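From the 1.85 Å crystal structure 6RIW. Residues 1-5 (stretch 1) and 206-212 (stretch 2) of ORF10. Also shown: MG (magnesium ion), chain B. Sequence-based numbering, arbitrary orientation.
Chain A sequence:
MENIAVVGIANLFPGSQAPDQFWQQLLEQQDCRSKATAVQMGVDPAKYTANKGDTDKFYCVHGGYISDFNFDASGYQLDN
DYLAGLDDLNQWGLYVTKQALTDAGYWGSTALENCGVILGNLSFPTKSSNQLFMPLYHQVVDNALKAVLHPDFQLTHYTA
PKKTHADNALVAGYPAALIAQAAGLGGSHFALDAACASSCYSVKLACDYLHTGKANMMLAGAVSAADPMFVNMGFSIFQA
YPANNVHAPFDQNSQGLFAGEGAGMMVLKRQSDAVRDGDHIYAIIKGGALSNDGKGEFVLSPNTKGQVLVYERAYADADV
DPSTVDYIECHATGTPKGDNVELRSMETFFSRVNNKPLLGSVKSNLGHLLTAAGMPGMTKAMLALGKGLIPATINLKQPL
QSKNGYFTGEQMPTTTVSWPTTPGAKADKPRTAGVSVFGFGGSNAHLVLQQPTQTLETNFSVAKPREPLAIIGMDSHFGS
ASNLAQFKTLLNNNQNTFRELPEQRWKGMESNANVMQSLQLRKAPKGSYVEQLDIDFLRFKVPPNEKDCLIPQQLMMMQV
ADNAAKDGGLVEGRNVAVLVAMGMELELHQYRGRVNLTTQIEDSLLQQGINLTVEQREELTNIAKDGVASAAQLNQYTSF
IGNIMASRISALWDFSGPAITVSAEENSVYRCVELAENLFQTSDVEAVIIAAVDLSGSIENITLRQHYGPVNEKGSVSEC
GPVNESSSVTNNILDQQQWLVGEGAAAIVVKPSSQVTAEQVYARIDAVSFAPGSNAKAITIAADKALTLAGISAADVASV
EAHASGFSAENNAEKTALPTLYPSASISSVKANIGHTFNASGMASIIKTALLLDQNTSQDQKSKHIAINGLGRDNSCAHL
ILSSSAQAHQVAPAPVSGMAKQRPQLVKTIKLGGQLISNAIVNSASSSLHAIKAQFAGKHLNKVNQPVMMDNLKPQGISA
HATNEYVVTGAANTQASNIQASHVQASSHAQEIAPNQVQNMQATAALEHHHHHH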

# COMPACT_ATOMS: atom_id res chain seq x y z
N MET A 1 -12.25 12.29 22.24
CA MET A 1 -13.29 11.26 22.22
C MET A 1 -12.97 10.13 23.21
O MET A 1 -11.95 10.17 23.90
N GLU A 2 -13.86 9.14 23.29
CA GLU A 2 -13.79 8.16 24.37
C GLU A 2 -12.46 7.40 24.39
O GLU A 2 -11.89 7.06 23.35
N ASN A 3 -11.97 7.14 25.61
CA ASN A 3 -10.86 6.21 25.83
C ASN A 3 -11.03 4.93 25.03
O ASN A 3 -12.10 4.30 25.05
N ILE A 4 -9.96 4.52 24.35
CA ILE A 4 -9.90 3.23 23.66
C ILE A 4 -9.00 2.31 24.48
O ILE A 4 -7.89 2.70 24.86
N ALA A 5 -9.48 1.10 24.75
CA ALA A 5 -8.71 0.09 25.48
C ALA A 5 -8.05 -0.85 24.48
O ALA A 5 -8.69 -1.31 23.54
N ALA A 206 -8.28 3.08 13.29
CA ALA A 206 -9.14 2.06 13.88
C ALA A 206 -9.88 2.61 15.09
O ALA A 206 -11.07 2.31 15.29
N CYS A 207 -9.21 3.44 15.90
CA CYS A 207 -9.90 4.17 16.97
C CYS A 207 -11.02 5.03 16.41
O CYS A 207 -12.12 5.07 16.98
N ASP A 208 -10.77 5.73 15.29
CA ASP A 208 -11.82 6.54 14.65
C ASP A 208 -13.03 5.70 14.29
O ASP A 208 -14.17 6.16 14.44
N TYR A 209 -12.82 4.49 13.77
CA TYR A 209 -13.95 3.66 13.40
C TYR A 209 -14.73 3.22 14.64
O TYR A 209 -15.96 3.06 14.57
N LEU A 210 -14.03 3.02 15.76
CA LEU A 210 -14.73 2.76 17.02
C LEU A 210 -15.52 3.99 17.47
O LEU A 210 -16.64 3.84 17.97
N HIS A 211 -14.99 5.19 17.28
CA HIS A 211 -15.68 6.39 17.76
C HIS A 211 -16.93 6.70 16.96
O HIS A 211 -17.88 7.28 17.51
N THR A 212 -16.97 6.34 15.68
CA THR A 212 -18.19 6.59 14.91
C THR A 212 -19.15 5.42 14.98
O THR A 212 -20.23 5.49 14.37

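Where a chain terminus lies against a helix, a single aromatic side chain can organise much of the contact, offering its face to apolar atoms and its edge to a polar one. The start of ORF10 is a compact example, in which His 211, on the helix, receives the first residues of the chain.

Met 1 points its CA-to-CB bond toward the helix and adopts chi1 m and chi2 t, with chi3 at -103°, between wells. Its CB sits almost squarely over one face of the imidazole, 3.5 Å from the centroid of the His 211 ring and 5° off the normal, a CH-pi contact. Its SD lies obliquely, 4.3 Å from the same centroid. The backbone works too: Met 1 O binds the magnesium ion MG at 2.3 Å.

The CA-to-CB bond of Glu 2 points sideways, and the side chain is extended (chi1 t, chi2 t), with OE2 hydrogen-bonded elsewhere in the structure. Its contribution here is chiefly the main-chain carbonyl. His 211, with chi1 m, donates from NE2 to Glu 2 O over 2.8 Å; the N-H...O angle of 162° and the carbonyl's place near the ring plane suit an in-plane donor. The same Glu 2 O accepts from water 1, again at 2.8 Å, and this water's oxygen is 2.4 Å from MG, so carbonyl, water and metal form a linked series.

The CA-to-CB bond of Asn 3 (chi1 m) points away, and that of Ile 4 points toward the helix. With chi1 and chi2 both m, Ile 4 places CG1 3.8 Å from Cys 207 SG, and its CD1 reaches Leu 210 CD1 at 4.0 Å and His 211 NE2 at 3.6 Å; CG2 also approaches both Cys 207 SG and Leu 210 CD1. Cys 207 (m) and Leu 210 (m, t) both point toward stretch 1. The CA-to-CB bond of Ala 5 points away, the alternation with Ile 4 expected of a strand.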

# COMPACT_ATOMS: atom_id res chain seq x y z
CB MET A 1 -13.46 10.73 20.78
CG MET A 1 -14.12 11.79 19.88
SD MET A 1 -14.31 11.33 18.13
CE MET A 1 -12.96 12.26 17.44
CB GLU A 2 -14.94 7.15 24.21
CG GLU A 2 -15.00 6.15 25.32
CD GLU A 2 -16.10 5.15 25.14
OE1 GLU A 2 -16.82 5.24 24.12
OE2 GLU A 2 -16.25 4.26 26.01
CB ASN A 3 -10.79 5.84 27.31
CG ASN A 3 -10.19 6.93 28.17
OD1 ASN A 3 -9.58 7.89 27.66
ND2 ASN A 3 -10.33 6.80 29.48
CB ILE A 4 -9.38 3.38 22.22
CG1 ILE A 4 -10.31 4.30 21.42
CG2 ILE A 4 -9.26 2.00 21.57
CD1 ILE A 4 -11.76 3.78 21.32
CB ALA A 5 -9.61 -0.71 26.42
CB ALA A 206 -8.33 0.81 14.25
CB CYS A 207 -8.92 5.05 17.76
SG CYS A 207 -7.64 4.17 18.66
CB ASP A 208 -11.30 7.19 13.36
CG ASP A 208 -10.27 8.27 13.60
OD1 ASP A 208 -10.09 8.73 14.76
OD2 ASP A 208 -9.62 8.68 12.60
CB TYR A 209 -13.50 2.44 12.57
CG TYR A 209 -13.31 2.78 11.08
CD1 TYR A 209 -12.67 3.95 10.70
CD2 TYR A 209 -13.82 1.95 10.06
CE1 TYR A 209 -12.50 4.30 9.35
CE2 TYR A 209 -13.65 2.29 8.69
CZ TYR A 209 -12.97 3.47 8.36
OH TYR A 209 -12.78 3.86 7.04
CB LEU A 210 -13.73 2.32 18.12
CG LEU A 210 -13.09 0.94 17.92
CD1 LEU A 210 -11.96 0.64 18.91
CD2 LEU A 210 -14.12 -0.23 17.94
CB HIS A 211 -14.73 7.58 17.73
CG HIS A 211 -13.68 7.53 18.80
ND1 HIS A 211 -12.40 7.98 18.60
CD2 HIS A 211 -13.74 7.06 20.07
CE1 HIS A 211 -11.70 7.81 19.72
NE2 HIS A 211 -12.49 7.24 20.62
CB THR A 212 -17.85 6.90 13.44
OG1 THR A 212 -17.17 5.78 12.85
CG2 THR A 212 -16.95 8.15 13.33
MG MG B . -9.62 10.26 24.06
O HOH W 1 -9.34 8.09 23.06